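Local coordinates for amidohydrolase (Pseudomonas aeruginosa, PDB 2I5G), which probably acts as a metal-dependent dipeptidase of the M19 (renal dipeptidase) family, built on a TIM-barrel fold, at residues Leu198-Met212 with Val235-Asp249. The protein carries 2 engineered substitutions. Numbering follows the deposited sequence.
Sequences LKFIADHGGFVGVTM and VMNIVGEDAIGIGTD
V235 sits over the strand pair and touches both V208 and V210. Its CG2 meets V210 CG2 tip to tip at 3.9 Å, while its CG1 leans on V208 CG1. V208, with CG1 anti to the backbone N (chi1 174°), spreads its methyls between two helix residues, CG2 going to V239 CG2 at 3.9 Å. I244 joins V210 on the same face. Short branched residues suit this layer, where helix segment 235-239 runs antiparallel to strand 207-210, axes 10.2 Å apart. Between helix segments 198-203 and 235-239, whose axes cross at -49°, L198 meets I238 at about a right angle, and the small A202 lets V239 come close; outside them, K199 CB rests on I238 CG2, while its NZ turns away into a salt bridge with D203 OD2.

On the other sheet face, F207 lays its ring obliquely along the backbone of A243 to G245, CZ 3.5 Å from G245 N. G245, having no side chain, leaves room for the ring; W315 also meets it.

Four parallel-sheet hydrogen bonds zip the strands: V208 N to A243 O, G245 N to V208 O (2.9 Å), V210 N to G245 O and G247 N to V210 O. Beyond them, the T211 hydroxyl OG1 lies 2.9 Å from T248 O and 3.0 Å from G247 O, while T248 OG1 bonds D14.

The contact joins elements of the right-handed beta-alpha-beta unit 207-210, 225-239, 244-246 of the barrel, helix 195-203 packed alongside: branched aliphatics seal helix to sheet, whereas backbone polar groups pair across the strands, N314, W315 and Y228 taking some carbonyls, and the T211 hydroxyl faces two more just past the strands.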
ATOM      1  N   LEU A 198     -13.415  14.704  17.606  1.00 13.60           N
ATOM      2  CA  LEU A 198     -13.953  13.939  18.715  1.00 12.82           C
ATOM      3  C   LEU A 198     -15.472  13.999  18.730  1.00 12.55           C
ATOM      4  O   LEU A 198     -16.136  13.033  19.095  1.00 14.40           O
ATOM      5  CB  LEU A 198     -13.408  14.485  20.029  1.00  8.86           C
ATOM      6  CG  LEU A 198     -11.900  14.359  20.245  1.00  9.60           C
ATOM      7  CD1 LEU A 198     -11.532  15.121  21.495  1.00  8.85           C
ATOM      8  CD2 LEU A 198     -11.490  12.885  20.369  1.00  5.63           C
ATOM      9  N   LYS A 199     -16.026  15.137  18.332  1.00  9.02           N
ATOM     10  CA  LYS A 199     -17.472  15.304  18.326  1.00  8.78           C
ATOM     11  C   LYS A 199     -18.082  14.555  17.159  1.00  9.02           C
ATOM     12  O   LYS A 199     -19.179  13.998  17.269  1.00  8.23           O
ATOM     13  CB  LYS A 199     -17.833  16.792  18.249  1.00 18.87           C
ATOM     14  CG  LYS A 199     -19.322  17.065  18.076  1.00 21.25           C
ATOM     15  CD  LYS A 199     -19.638  18.560  18.158  1.00 22.75           C
ATOM     16  CE  LYS A 199     -20.928  18.912  17.420  1.00 23.15           C
ATOM     17  NZ  LYS A 199     -22.114  18.171  17.924  1.00 26.68           N
ATOM     18  N   PHE A 200     -17.352  14.529  16.049  1.00 10.54           N
ATOM     19  CA  PHE A 200     -17.806  13.855  14.839  1.00 12.42           C
ATOM     20  C   PHE A 200     -17.865  12.332  14.993  1.00 13.99           C
ATOM     21  O   PHE A 200     -18.774  11.689  14.467  1.00 15.64           O
ATOM     22  CB  PHE A 200     -16.883  14.210  13.668  1.00  5.24           C
ATOM     23  CG  PHE A 200     -17.367  13.711  12.328  1.00  4.15           C
ATOM     24  CD1 PHE A 200     -18.210  14.489  11.547  1.00  1.68           C
ATOM     25  CD2 PHE A 200     -16.976  12.460  11.852  1.00  2.53           C
ATOM     26  CE1 PHE A 200     -18.662  14.028  10.308  1.00  1.45           C
ATOM     27  CE2 PHE A 200     -17.423  11.990  10.617  1.00  2.80           C
ATOM     28  CZ  PHE A 200     -18.269  12.776   9.842  1.00  1.50           C
ATOM     29  N   ILE A 201     -16.906  11.745  15.705  1.00 19.31           N
ATOM     30  CA  ILE A 201     -16.915  10.294  15.854  1.00 20.12           C
ATOM     31  C   ILE A 201     -17.946   9.841  16.874  1.00 20.80           C
ATOM     32  O   ILE A 201     -18.484   8.742  16.770  1.00 20.90           O
ATOM     33  CB  ILE A 201     -15.531   9.728  16.251  1.00 16.02           C
ATOM     34  CG1 ILE A 201     -15.576   8.201  16.193  1.00 14.54           C
ATOM     35  CG2 ILE A 201     -15.141  10.201  17.649  1.00 15.09           C
ATOM     36  CD1 ILE A 201     -14.276   7.524  16.590  1.00 16.22           C
ATOM     37  N   ALA A 202     -18.224  10.681  17.861  1.00 22.82           N
ATOM     38  CA  ALA A 202     -19.218  10.324  18.865  1.00 23.82           C
ATOM     39  C   ALA A 202     -20.623  10.460  18.261  1.00 24.61           C
ATOM     40  O   ALA A 202     -21.497   9.625  18.505  1.00 24.09           O
ATOM     41  CB  ALA A 202     -19.078  11.220  20.091  1.00 30.28           C
ATOM     42  N   ASP A 203     -20.833  11.508  17.468  1.00 14.21           N
ATOM     43  CA  ASP A 203     -22.135  11.724  16.848  1.00 15.70           C
ATOM     44  C   ASP A 203     -22.530  10.552  15.966  1.00 15.07           C
ATOM     45  O   ASP A 203     -23.712  10.235  15.840  1.00 14.32           O
ATOM     46  CB  ASP A 203     -22.144  13.014  16.024  1.00 38.04           C
ATOM     47  CG  ASP A 203     -22.318  14.248  16.883  1.00 42.18           C
ATOM     48  OD1 ASP A 203     -23.155  14.208  17.810  1.00 44.52           O
ATOM     49  OD2 ASP A 203     -21.635  15.261  16.629  1.00 43.97           O
ATOM     50  N   HIS A 204     -21.533   9.909  15.365  1.00 21.26           N
ATOM     51  CA  HIS A 204     -21.781   8.763  14.502  1.00 19.37           C
ATOM     52  C   HIS A 204     -21.710   7.440  15.264  1.00 18.44           C
ATOM     53  O   HIS A 204     -21.345   6.411  14.702  1.00 19.36           O
ATOM     54  CB  HIS A 204     -20.795   8.759  13.327  1.00 19.14           C
ATOM     55  CG  HIS A 204     -21.019   9.876  12.354  1.00 18.37           C
ATOM     56  ND1 HIS A 204     -20.645  11.177  12.613  1.00 20.11           N
ATOM     57  CD2 HIS A 204     -21.633   9.897  11.145  1.00 19.07           C
ATOM     58  CE1 HIS A 204     -21.020  11.951  11.609  1.00 19.39           C
ATOM     59  NE2 HIS A 204     -21.623  11.199  10.705  1.00 18.73           N
ATOM     60  N   GLY A 205     -22.065   7.480  16.544  1.00  9.83           N
ATOM     61  CA  GLY A 205     -22.063   6.283  17.364  1.00 10.87           C
ATOM     62  C   GLY A 205     -20.691   5.703  17.645  1.00 11.91           C
ATOM     63  O   GLY A 205     -20.573   4.535  18.027  1.00 13.18           O
ATOM     64  N   GLY A 206     -19.654   6.517  17.469  1.00 15.68           N
ATOM     65  CA  GLY A 206     -18.296   6.054  17.700  1.00 15.09           C
ATOM     66  C   GLY A 206     -17.878   5.956  19.156  1.00 15.48           C
ATOM     67  O   GLY A 206     -18.626   6.328  20.068  1.00 14.89           O
ATOM     68  N   PHE A 207     -16.666   5.454  19.374  1.00 11.02           N
ATOM     69  CA  PHE A 207     -16.131   5.281  20.717  1.00  9.27           C
ATOM     70  C   PHE A 207     -14.744   5.901  20.778  1.00  8.25           C
ATOM     71  O   PHE A 207     -14.055   5.985  19.762  1.00 10.39           O
ATOM     72  CB  PHE A 207     -16.047   3.787  21.044  1.00  9.91           C
ATOM     73  CG  PHE A 207     -15.700   3.497  22.471  1.00 10.41           C
ATOM     74  CD1 PHE A 207     -16.638   3.691  23.482  1.00 11.03           C
ATOM     75  CD2 PHE A 207     -14.423   3.065  22.814  1.00 10.79           C
ATOM     76  CE1 PHE A 207     -16.303   3.462  24.813  1.00 12.73           C
ATOM     77  CE2 PHE A 207     -14.082   2.835  24.139  1.00 11.92           C
ATOM     78  CZ  PHE A 207     -15.018   3.034  25.140  1.00 12.86           C
ATOM     79  N   VAL A 208     -14.329   6.333  21.963  1.00  6.09           N
ATOM     80  CA  VAL A 208     -13.011   6.944  22.116  1.00  5.49           C
ATOM     81  C   VAL A 208     -12.289   6.526  23.388  1.00  5.75           C
ATOM     82  O   VAL A 208     -12.749   6.808  24.492  1.00  5.33           O
ATOM     83  CB  VAL A 208     -13.095   8.481  22.138  1.00  9.16           C
ATOM     84  CG1 VAL A 208     -11.713   9.070  22.444  1.00  7.72           C
ATOM     85  CG2 VAL A 208     -13.639   8.996  20.807  1.00  8.53           C
ATOM     86  N   GLY A 209     -11.152   5.857  23.224  1.00 14.26           N
ATOM     87  CA  GLY A 209     -10.359   5.447  24.368  1.00 13.31           C
ATOM     88  C   GLY A 209      -9.244   6.470  24.552  1.00 14.30           C
ATOM     89  O   GLY A 209      -8.425   6.669  23.649  1.00 13.65           O
ATOM     90  N   VAL A 210      -9.217   7.133  25.706  1.00 10.75           N
ATOM     91  CA  VAL A 210      -8.200   8.143  25.983  1.00 10.86           C
ATOM     92  C   VAL A 210      -6.909   7.481  26.435  1.00 13.30           C
ATOM     93  O   VAL A 210      -6.924   6.586  27.279  1.00 12.38           O
ATOM     94  CB  VAL A 210      -8.666   9.124  27.071  1.00  2.48           C
ATOM     95  CG1 VAL A 210      -7.672  10.251  27.213  1.00  1.15           C
ATOM     96  CG2 VAL A 210     -10.034   9.672  26.721  1.00  2.07           C
ATOM     97  N   THR A 211      -5.794   7.928  25.863  1.00 17.98           N
ATOM     98  CA  THR A 211      -4.480   7.381  26.184  1.00 20.18           C
ATOM     99  C   THR A 211      -3.690   8.296  27.119  1.00 21.96           C
ATOM    100  O   THR A 211      -4.132   9.399  27.440  1.00 21.16           O
ATOM    101  CB  THR A 211      -3.650   7.154  24.903  1.00 22.96           C
ATOM    102  OG1 THR A 211      -2.469   6.411  25.228  1.00 24.37           O
ATOM    103  CG2 THR A 211      -3.248   8.491  24.277  1.00 21.46           C
HETATM  104  N   MSE A 212      -2.515   7.834  27.537  1.00 23.34           N
HETATM  105  CA  MSE A 212      -1.661   8.593  28.449  1.00 26.32           C
HETATM  106  C   MSE A 212      -0.201   8.686  27.997  1.00 23.69           C
HETATM  107  O   MSE A 212       0.687   8.943  28.809  1.00 23.13           O
HETATM  108  CB  MSE A 212      -1.707   7.958  29.837  1.00 71.13           C
HETATM  109  CG  MSE A 212      -1.324   6.491  29.833  1.00 80.73           C
HETATM  110 SE   MSE A 212      -1.098   5.750  31.595  1.00 96.39          SE
HETATM  111  CE  MSE A 212      -2.847   4.985  31.832  1.00 90.88           C
ATOM    112  N   VAL A 235     -12.269  15.054  27.151  1.00 12.81           N
ATOM    113  CA  VAL A 235     -12.857  14.248  26.086  1.00 13.52           C
ATOM    114  C   VAL A 235     -14.296  13.884  26.388  1.00 14.26           C
ATOM    115  O   VAL A 235     -15.151  13.933  25.508  1.00 14.66           O
ATOM    116  CB  VAL A 235     -12.047  12.933  25.841  1.00  9.65           C
ATOM    117  CG1 VAL A 235     -12.795  12.021  24.873  1.00  6.38           C
ATOM    118  CG2 VAL A 235     -10.675  13.261  25.275  1.00  9.00           C
HETATM  119  N   MSE A 236     -14.566  13.512  27.632  1.00 16.89           N
HETATM  120  CA  MSE A 236     -15.921  13.145  28.008  1.00 19.56           C
HETATM  121  C   MSE A 236     -16.849  14.348  27.896  1.00 18.37           C
HETATM  122  O   MSE A 236     -18.065  14.197  27.786  1.00 17.39           O
HETATM  123  CB  MSE A 236     -15.954  12.596  29.431  1.00 33.75           C
HETATM  124  CG  MSE A 236     -17.327  12.098  29.839  1.00 40.53           C
HETATM  125 SE   MSE A 236     -17.341  11.211  31.546  1.00 52.69          SE
HETATM  126  CE  MSE A 236     -17.497  12.782  32.667  1.00 47.65           C
ATOM    127  N   ASN A 237     -16.271  15.544  27.924  1.00 21.38           N
ATOM    128  CA  ASN A 237     -17.057  16.766  27.811  1.00 21.16           C
ATOM    129  C   ASN A 237     -17.617  16.934  26.397  1.00 22.49           C
ATOM    130  O   ASN A 237     -18.615  17.629  26.196  1.00 24.12           O
ATOM    131  CB  ASN A 237     -16.197  17.977  28.176  1.00 26.85           C
ATOM    132  CG  ASN A 237     -16.882  19.301  27.859  1.00 27.25           C
ATOM    133  OD1 ASN A 237     -17.965  19.594  28.364  1.00 27.08           O
ATOM    134  ND2 ASN A 237     -16.243  20.109  27.018  1.00 26.80           N
ATOM    135  N   ILE A 238     -16.974  16.295  25.420  1.00 14.91           N
ATOM    136  CA  ILE A 238     -17.401  16.372  24.021  1.00 12.33           C
ATOM    137  C   ILE A 238     -18.101  15.089  23.591  1.00 11.97           C
ATOM    138  O   ILE A 238     -19.183  15.113  23.005  1.00 11.34           O
ATOM    139  CB  ILE A 238     -16.185  16.583  23.088  1.00 17.75           C
ATOM    140  CG1 ILE A 238     -15.454  17.866  23.474  1.00 15.54           C
ATOM    141  CG2 ILE A 238     -16.633  16.641  21.633  1.00 15.95           C
ATOM    142  CD1 ILE A 238     -14.118  18.023  22.792  1.00 13.81           C
ATOM    143  N   VAL A 239     -17.453  13.971  23.891  1.00 14.82           N
ATOM    144  CA  VAL A 239     -17.935  12.631  23.551  1.00 13.65           C
ATOM    145  C   VAL A 239     -19.165  12.141  24.339  1.00 13.02           C
ATOM    146  O   VAL A 239     -20.048  11.487  23.785  1.00 12.86           O
ATOM    147  CB  VAL A 239     -16.776  11.600  23.732  1.00 12.98           C
ATOM    148  CG1 VAL A 239     -17.315  10.179  23.730  1.00 12.65           C
ATOM    149  CG2 VAL A 239     -15.749  11.783  22.629  1.00 11.56           C
ATOM    150  N   GLY A 240     -19.219  12.447  25.629  1.00 11.23           N
ATOM    151  CA  GLY A 240     -20.338  11.987  26.433  1.00 12.31           C
ATOM    152  C   GLY A 240     -19.941  10.765  27.244  1.00 14.33           C
ATOM    153  O   GLY A 240     -18.968  10.086  26.905  1.00 15.42           O
ATOM    154  N   GLU A 241     -20.698  10.456  28.294  1.00 10.58           N
ATOM    155  CA  GLU A 241     -20.357   9.325  29.146  1.00 11.99           C
ATOM    156  C   GLU A 241     -20.583   7.939  28.583  1.00 11.45           C
ATOM    157  O   GLU A 241     -20.263   6.956  29.241  1.00 12.38           O
ATOM    158  CB  GLU A 241     -21.069   9.432  30.493  1.00 28.13           C
ATOM    159  CG  GLU A 241     -22.568   9.555  30.414  1.00 31.61           C
ATOM    160  CD  GLU A 241     -23.205   9.506  31.784  1.00 34.69           C
ATOM    161  OE1 GLU A 241     -23.299   8.399  32.349  1.00 36.48           O
ATOM    162  OE2 GLU A 241     -23.596  10.574  32.303  1.00 36.44           O
ATOM    163  N   ASP A 242     -21.117   7.840  27.375  1.00 11.03           N
ATOM    164  CA  ASP A 242     -21.353   6.524  26.796  1.00 10.64           C
ATOM    165  C   ASP A 242     -20.370   6.130  25.694  1.00  9.08           C
ATOM    166  O   ASP A 242     -20.337   4.973  25.278  1.00  7.00           O
ATOM    167  CB  ASP A 242     -22.786   6.439  26.274  1.00 42.29           C
ATOM    168  CG  ASP A 242     -23.808   6.276  27.391  1.00 48.60           C
ATOM    169  OD1 ASP A 242     -25.018   6.401  27.108  1.00 52.00           O
ATOM    170  OD2 ASP A 242     -23.403   6.009  28.545  1.00 50.24           O
ATOM    171  N   ALA A 243     -19.554   7.079  25.241  1.00 12.60           N
ATOM    172  CA  ALA A 243     -18.593   6.798  24.180  1.00 11.72           C
ATOM    173  C   ALA A 243     -17.127   7.016  24.573  1.00 11.67           C
ATOM    174  O   ALA A 243     -16.279   7.266  23.711  1.00 10.67           O
ATOM    175  CB  ALA A 243     -18.927   7.642  22.968  1.00 19.35           C
ATOM    176  N   ILE A 244     -16.825   6.906  25.865  1.00 11.39           N
ATOM    177  CA  ILE A 244     -15.463   7.118  26.341  1.00 10.20           C
ATOM    178  C   ILE A 244     -14.930   5.929  27.142  1.00 10.01           C
ATOM    179  O   ILE A 244     -15.670   5.272  27.865  1.00 10.94           O
ATOM    180  CB  ILE A 244     -15.387   8.392  27.208  1.00  6.50           C
ATOM    181  CG1 ILE A 244     -13.937   8.726  27.525  1.00  6.23           C
ATOM    182  CG2 ILE A 244     -16.166   8.192  28.504  1.00  6.52           C
ATOM    183  CD1 ILE A 244     -13.783   9.951  28.386  1.00  8.98           C
ATOM    184  N   GLY A 245     -13.635   5.664  27.006  1.00  9.92           N
ATOM    185  CA  GLY A 245     -13.019   4.558  27.715  1.00  9.45           C
ATOM    186  C   GLY A 245     -11.519   4.747  27.863  1.00  9.36           C
ATOM    187  O   GLY A 245     -10.977   5.800  27.516  1.00  7.14           O
ATOM    188  N   ILE A 246     -10.844   3.718  28.370  1.00  9.24           N
ATOM    189  CA  ILE A 246      -9.403   3.773  28.569  1.00 10.85           C
ATOM    190  C   ILE A 246      -8.600   3.030  27.507  1.00 12.73           C
ATOM    191  O   ILE A 246      -8.999   1.959  27.051  1.00 13.21           O
ATOM    192  CB  ILE A 246      -9.030   3.209  29.957  1.00  7.92           C
ATOM    193  CG1 ILE A 246      -9.549   4.149  31.040  1.00  8.43           C
ATOM    194  CG2 ILE A 246      -7.519   3.044  30.087  1.00  7.58           C
ATOM    195  CD1 ILE A 246      -9.039   5.577  30.907  1.00  4.37           C
ATOM    196  N   GLY A 247      -7.470   3.625  27.127  1.00 17.69           N
ATOM    197  CA  GLY A 247      -6.550   3.048  26.153  1.00 18.65           C
ATOM    198  C   GLY A 247      -5.150   3.533  26.524  1.00 19.79           C
ATOM    199  O   GLY A 247      -4.530   4.314  25.798  1.00 19.18           O
ATOM    200  N   THR A 248      -4.655   3.072  27.672  1.00 27.08           N
ATOM    201  CA  THR A 248      -3.352   3.483  28.201  1.00 28.75           C
ATOM    202  C   THR A 248      -2.197   3.533  27.217  1.00 28.59           C
ATOM    203  O   THR A 248      -1.439   4.504  27.192  1.00 29.30           O
ATOM    204  CB  THR A 248      -2.906   2.585  29.369  1.00 25.60           C
ATOM    205  OG1 THR A 248      -2.464   1.321  28.860  1.00 28.91           O
ATOM    206  CG2 THR A 248      -4.051   2.367  30.333  1.00 27.44           C
ATOM    207  N   ASP A 249      -2.047   2.484  26.423  1.00 14.94           N
ATOM    208  CA  ASP A 249      -0.960   2.431  25.463  1.00 12.69           C
ATOM    209  C   ASP A 249       0.308   2.068  26.237  1.00 11.32           C
ATOM    210  O   ASP A 249       1.378   2.618  25.991  1.00 10.14           O
ATOM    211  CB  ASP A 249      -0.817   3.789  24.770  1.00 29.86           C
ATOM    212  CG  ASP A 249       0.055   3.733  23.529  1.00 35.49           C
ATOM    213  OD1 ASP A 249       0.190   2.639  22.942  1.00 35.82           O
ATOM    214  OD2 ASP A 249       0.592   4.791  23.124  1.00 38.19           O
TER